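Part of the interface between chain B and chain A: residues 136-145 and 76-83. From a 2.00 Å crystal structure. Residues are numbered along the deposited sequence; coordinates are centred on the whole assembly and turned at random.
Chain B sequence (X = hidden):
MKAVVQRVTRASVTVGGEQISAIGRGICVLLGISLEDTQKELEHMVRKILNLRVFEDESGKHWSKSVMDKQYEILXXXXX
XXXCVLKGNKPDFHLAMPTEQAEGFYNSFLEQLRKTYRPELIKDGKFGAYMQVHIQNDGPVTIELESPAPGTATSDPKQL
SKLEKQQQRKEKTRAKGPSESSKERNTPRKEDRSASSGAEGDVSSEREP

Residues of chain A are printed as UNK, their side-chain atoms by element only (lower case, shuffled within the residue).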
ATOM      1  N   GLN B 136      -3.641  -8.340  -6.280  1.00 40.66           N
ATOM      2  CA  GLN B 136      -5.084  -8.223  -6.498  1.00 39.64           C
ATOM      3  C   GLN B 136      -5.745  -7.897  -5.161  1.00 40.21           C
ATOM      4  O   GLN B 136      -6.138  -8.799  -4.404  1.00 39.30           O
ATOM      5  CB  GLN B 136      -5.693  -9.468  -7.168  1.00 39.98           C
ATOM      6  CG  GLN B 136      -7.170  -9.228  -7.582  1.00 39.33           C
ATOM      7  CD  GLN B 136      -7.857 -10.402  -8.253  1.00 40.18           C
ATOM      8  OE1 GLN B 136      -9.058 -10.665  -8.006  1.00 43.03           O
ATOM      9  NE2 GLN B 136      -7.132 -11.104  -9.112  1.00 35.88           N
ATOM     10  N   ASN B 137      -5.823  -6.595  -4.871  1.00 39.21           N
ATOM     11  CA  ASN B 137      -6.298  -6.107  -3.588  1.00 39.04           C
ATOM     12  C   ASN B 137      -7.813  -6.326  -3.491  1.00 38.74           C
ATOM     13  O   ASN B 137      -8.574  -5.765  -4.274  1.00 38.82           O
ATOM     14  CB  ASN B 137      -5.919  -4.631  -3.419  1.00 39.51           C
ATOM     15  CG  ASN B 137      -6.142  -4.116  -1.987  1.00 40.39           C
ATOM     16  OD1 ASN B 137      -7.082  -4.506  -1.316  1.00 41.39           O
ATOM     17  ND2 ASN B 137      -5.254  -3.244  -1.525  1.00 39.23           N
ATOM     18  N   ASP B 138      -8.216  -7.153  -2.529  1.00 38.26           N
ATOM     19  CA  ASP B 138      -9.601  -7.635  -2.370  1.00 38.28           C
ATOM     20  C   ASP B 138     -10.406  -6.711  -1.468  1.00 37.99           C
ATOM     21  O   ASP B 138     -10.324  -6.815  -0.237  1.00 37.90           O
ATOM     22  CB  ASP B 138      -9.540  -9.039  -1.783  1.00 37.98           C
ATOM     23  CG  ASP B 138     -10.884  -9.655  -1.563  1.00 38.25           C
ATOM     24  OD1 ASP B 138     -11.848  -9.316  -2.278  1.00 38.06           O
ATOM     25  OD2 ASP B 138     -10.955 -10.523  -0.670  1.00 38.64           O
ATOM     26  N   GLY B 139     -11.156  -5.789  -2.087  1.00 37.33           N
ATOM     27  CA  GLY B 139     -12.025  -4.870  -1.348  1.00 37.23           C
ATOM     28  C   GLY B 139     -12.168  -3.475  -1.944  1.00 37.53           C
ATOM     29  O   GLY B 139     -13.262  -3.082  -2.363  1.00 36.42           O
ATOM     30  N   PRO B 140     -11.071  -2.693  -1.969  1.00 37.42           N
ATOM     31  CA  PRO B 140      -9.748  -3.008  -1.465  1.00 37.69           C
ATOM     32  C   PRO B 140      -9.740  -2.918   0.071  1.00 38.21           C
ATOM     33  O   PRO B 140     -10.606  -2.263   0.646  1.00 37.77           O
ATOM     34  CB  PRO B 140      -8.867  -1.911  -2.084  1.00 37.69           C
ATOM     35  CG  PRO B 140      -9.782  -0.728  -2.224  1.00 37.88           C
ATOM     36  CD  PRO B 140     -11.158  -1.321  -2.519  1.00 37.84           C
ATOM     37  N   VAL B 141      -8.786  -3.596   0.706  1.00 38.74           N
ATOM     38  CA  VAL B 141      -8.543  -3.457   2.156  1.00 38.89           C
ATOM     39  C   VAL B 141      -7.042  -3.235   2.326  1.00 39.22           C
ATOM     40  O   VAL B 141      -6.221  -4.055   1.870  1.00 38.92           O
ATOM     41  CB  VAL B 141      -9.001  -4.695   2.969  1.00 38.64           C
ATOM     42  CG1 VAL B 141      -8.507  -4.603   4.413  1.00 39.43           C
ATOM     43  CG2 VAL B 141     -10.506  -4.794   2.972  1.00 39.53           C
ATOM     44  N   THR B 142      -6.686  -2.126   2.966  1.00 39.39           N
ATOM     45  CA  THR B 142      -5.266  -1.759   3.095  1.00 39.25           C
ATOM     46  C   THR B 142      -5.022  -1.202   4.489  1.00 38.65           C
ATOM     47  O   THR B 142      -5.695  -0.281   4.905  1.00 37.63           O
ATOM     48  CB  THR B 142      -4.890  -0.675   2.052  1.00 39.81           C
ATOM     49  OG1 THR B 142      -5.324  -1.080   0.748  1.00 40.00           O
ATOM     50  CG2 THR B 142      -3.369  -0.414   2.035  1.00 39.26           C
ATOM     51  N   ILE B 143      -4.038  -1.746   5.200  1.00 38.77           N
ATOM     52  CA  ILE B 143      -3.804  -1.344   6.583  1.00 39.46           C
ATOM     53  C   ILE B 143      -2.342  -0.946   6.757  1.00 39.37           C
ATOM     54  O   ILE B 143      -1.455  -1.672   6.307  1.00 39.41           O
ATOM     55  CB  ILE B 143      -4.137  -2.514   7.561  1.00 39.69           C
ATOM     56  CG1 ILE B 143      -5.645  -2.866   7.508  1.00 40.98           C
ATOM     57  CG2 ILE B 143      -3.656  -2.202   9.011  1.00 40.55           C
ATOM     58  CD1 ILE B 143      -6.576  -1.835   8.120  1.00 41.57           C
ATOM     59  N   GLU B 144      -2.107   0.192   7.404  1.00 38.95           N
ATOM     60  CA  GLU B 144      -0.764   0.621   7.764  1.00 39.53           C
ATOM     61  C   GLU B 144      -0.428   0.159   9.185  1.00 40.23           C
ATOM     62  O   GLU B 144      -1.202   0.394  10.119  1.00 39.64           O
ATOM     63  CB  GLU B 144      -0.639   2.138   7.670  1.00 39.16           C
ATOM     64  CG  GLU B 144      -0.838   2.701   6.261  1.00 40.44           C
ATOM     65  CD  GLU B 144      -0.765   4.225   6.203  1.00 40.44           C
ATOM     66  OE1 GLU B 144      -0.950   4.783   5.105  1.00 42.51           O
ATOM     67  OE2 GLU B 144      -0.527   4.871   7.248  1.00 42.46           O
ATOM     68  N   LEU B 145       0.719  -0.499   9.327  1.00 40.55           N
ATOM     69  CA  LEU B 145       1.217  -0.960  10.623  1.00 41.52           C
ATOM     70  C   LEU B 145       2.569  -0.323  10.933  1.00 42.28           C
ATOM     71  O   LEU B 145       3.373  -0.075  10.032  1.00 41.16           O
ATOM     72  CB  LEU B 145       1.372  -2.488  10.632  1.00 41.12           C
ATOM     73  CG  LEU B 145       0.140  -3.395  10.465  1.00 41.69           C
ATOM     74  CD1 LEU B 145       0.597  -4.877  10.443  1.00 41.63           C
ATOM     75  CD2 LEU B 145      -0.926  -3.135  11.557  1.00 41.31           C
TER
ATOM     76  N   UNK A  76      -7.194   6.423  -8.764  1.00 43.48           N
ATOM     77  CA  UNK A  76      -7.485   6.802  -7.386  1.00 43.82           C
ATOM     78  C   UNK A  76      -8.694   5.976  -6.913  1.00 43.42           C
ATOM     79  O   UNK A  76      -9.714   5.903  -7.615  1.00 43.62           O
ATOM     80  c   UNK A  76      -7.718   8.338  -7.285  1.00 44.02           C
ATOM     81  s   UNK A  76      -7.853   9.048  -5.582  1.00 49.63           S
ATOM     82  N   UNK A  77      -8.556   5.326  -5.757  1.00 41.66           N
ATOM     83  CA  UNK A  77      -9.622   4.485  -5.192  1.00 42.11           C
ATOM     84  C   UNK A  77      -9.792   4.899  -3.738  1.00 41.82           C
ATOM     85  O   UNK A  77      -8.797   5.118  -3.036  1.00 41.46           O
ATOM     86  c   UNK A  77      -8.991   2.543  -6.748  1.00 40.18           C
ATOM     87  c   UNK A  77      -9.283   2.966  -5.290  1.00 41.98           C
ATOM     88  c   UNK A  77     -10.425   2.105  -4.683  1.00 42.49           C
ATOM     89  N   UNK A  78     -11.047   5.034  -3.297  1.00 42.32           N
ATOM     90  CA  UNK A  78     -11.359   5.412  -1.928  1.00 42.85           C
ATOM     91  C   UNK A  78     -11.035   4.250  -1.019  1.00 42.35           C
ATOM     92  O   UNK A  78     -11.330   3.100  -1.355  1.00 43.09           O
ATOM     93  o   UNK A  78     -13.639   4.930  -2.641  1.00 47.28           O
ATOM     94  c   UNK A  78     -12.850   5.759  -1.780  1.00 43.98           C
ATOM     95  N   UNK A  79     -10.466   4.550   0.145  1.00 41.65           N
ATOM     96  CA  UNK A  79     -10.036   3.509   1.069  1.00 41.50           C
ATOM     97  C   UNK A  79     -10.077   4.021   2.501  1.00 42.07           C
ATOM     98  O   UNK A  79      -9.144   4.692   2.947  1.00 43.45           O
ATOM     99  o   UNK A  79      -7.798  -0.216   0.614  1.00 42.97           O
ATOM    100  c   UNK A  79      -8.624   3.018   0.697  1.00 40.66           C
ATOM    101  n   UNK A  79      -9.733   0.214   1.635  1.00 39.16           N
ATOM    102  c   UNK A  79      -8.512   0.540   1.261  1.00 38.46           C
ATOM    103  c   UNK A  79      -8.038   1.938   1.612  1.00 40.08           C
ATOM    104  N   UNK A  80     -11.137   3.688   3.224  1.00 41.67           N
ATOM    105  CA  UNK A  80     -11.341   4.221   4.567  1.00 42.21           C
ATOM    106  C   UNK A  80     -10.583   3.450   5.659  1.00 41.74           C
ATOM    107  O   UNK A  80     -10.609   3.842   6.825  1.00 42.13           O
ATOM    108  c   UNK A  80     -13.432   2.952   5.249  1.00 44.22           C
ATOM    109  c   UNK A  80     -14.490   0.436   5.910  1.00 48.33           C
ATOM    110  c   UNK A  80     -14.078   1.307   6.911  1.00 48.87           C
ATOM    111  c   UNK A  80     -12.844   4.284   4.892  1.00 42.96           C
ATOM    112  c   UNK A  80     -14.372   0.825   4.577  1.00 47.69           C
ATOM    113  c   UNK A  80     -13.860   2.084   4.258  1.00 46.99           C
ATOM    114  c   UNK A  80     -13.544   2.557   6.573  1.00 48.10           C
ATOM    115  N   UNK A  81      -9.903   2.370   5.284  1.00 41.37           N
ATOM    116  CA  UNK A  81      -9.180   1.531   6.245  1.00 41.03           C
ATOM    117  C   UNK A  81      -7.767   2.017   6.627  1.00 41.92           C
ATOM    118  O   UNK A  81      -7.109   1.405   7.478  1.00 41.06           O
ATOM    119  c   UNK A  81      -9.117   0.076   5.761  1.00 40.91           C
ATOM    120  c   UNK A  81     -10.531  -0.505   5.632  1.00 39.93           C
ATOM    121  o   UNK A  81      -8.482   0.037   4.486  1.00 38.87           O
ATOM    122  N   UNK A  82      -7.326   3.129   6.043  1.00 42.17           N
ATOM    123  CA  UNK A  82      -5.972   3.657   6.275  1.00 44.40           C
ATOM    124  C   UNK A  82      -5.660   4.304   7.633  1.00 46.14           C
ATOM    125  O   UNK A  82      -4.515   4.673   7.888  1.00 46.29           O
ATOM    126  c   UNK A  82      -4.966   4.915   2.772  1.00 44.92           C
ATOM    127  c   UNK A  82      -4.266   2.846   3.959  1.00 44.70           C
ATOM    128  c   UNK A  82      -5.569   4.606   5.149  1.00 44.52           C
ATOM    129  c   UNK A  82      -5.349   3.905   3.810  1.00 44.00           C
ATOM    130  N   UNK A  83      -6.655   4.420   8.505  1.00 47.98           N
ATOM    131  CA  UNK A  83      -6.443   5.008   9.836  1.00 49.77           C
ATOM    132  C   UNK A  83      -5.664   4.069  10.788  1.00 51.79           C
ATOM    133  O   UNK A  83      -5.576   2.856  10.557  1.00 52.22           O
ATOM    134  o   UNK A  83      -8.235   8.349   8.178  1.00 47.79           O
ATOM    135  n   UNK A  83      -7.420   8.313  10.276  1.00 48.53           N
ATOM    136  c   UNK A  83      -8.634   6.346   9.473  1.00 48.44           C
ATOM    137  c   UNK A  83      -8.074   7.763   9.252  1.00 48.29           C
ATOM    138  c   UNK A  83      -7.782   5.465  10.437  1.00 49.42           C
TER
HETATM  139  O   HOH W   1      -4.418   1.380   8.619  1.00 27.82           O

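Position 76 of chain A carries one carbon and then a sulfur, and the pair lies beyond reach of the chain B stretch. One carbon ending in sulfur is cysteine, Cys76(A).

Position 77 has three side-chain carbons, two of them borne on CB, and one of these branch carbons packs on the ring of Pro140(B). That fork at CB with no heteroatom makes it valine. Val77(A) points toward chain B, where its CG1 lies 3.8 Å from CG of Pro140(B), an apolar contact.

Position 78 shows one carbon and one oxygen, the hydroxymethyl of serine. The side chain of Ser78(A) leaves sideways and stays clear of chain B; its backbone O is 4.2 Å from CG of Pro140(B).

At position 79 three carbons run in a row, and the third bears an oxygen and a nitrogen; this end group reaches the backbone O of Pro140(B) and OG1 of Thr142(B). A primary amide on a two-methylene stem is glutamine. Gln79(A) uses both ends of that amide. NE2 donates to the backbone O of Pro140(B) at 2.8 Å, nearly straight at 169°, while OE1 accepts from OG1 of Thr142(B) at 2.6 Å.

Position 80 has one carbon followed by a six-carbon ring without a hydroxyl, so it is phenylalanine. Phe80(A) directs its CB away, and the exposed ring makes no contact with this stretch of chain B.

Position 81 branches at CB into one carbon and one oxygen, and the oxygen reaches the backbone O of Thr142(B). This is threonine. OG1 of Thr81(A) donates to that O of Thr142(B) at 2.8 Å, and the backbone O of Thr81(A) sits 3.3 Å from CD1 of Ile143(B).

Position 82 has four carbons forked at the second, with one terminal carbon approaching Thr142(B): leucine. Leu82(A) starts sideways but its end comes nearer, with CD2 3.6 Å from the backbone O of Thr142(B) and 3.9 Å from CG2 of the same residue.

Position 83 again shows three carbons, the third carrying an oxygen and a nitrogen, another glutamine. Gln83(A) turns away, and its backbone O receives a hydrogen bond from a water at 2.7 Å. That water also donates to O of Thr81(A) and accepts from N of Glu144(B), each at 2.9 Å, bridging the chains.

The rule here is polar side chains reading the backbone carbonyls of a buried segment. Gln79(A) and Thr81(A) satisfy the carbonyls of Pro140(B) and Thr142(B), two residues apart. On chain B, Asn137(B) braces the receiving segment: its OD1 accepts from N of Val141(B) at 2.8 Å, and its ND2 donates to OG1 of Thr142(B) at 3.1 Å, leaving that hydroxyl to donate to Gln79(A). Val77(A) and Leu82(A) add apolar packing around this polar centre.

Chain A (76-83) CVSQFTLQ
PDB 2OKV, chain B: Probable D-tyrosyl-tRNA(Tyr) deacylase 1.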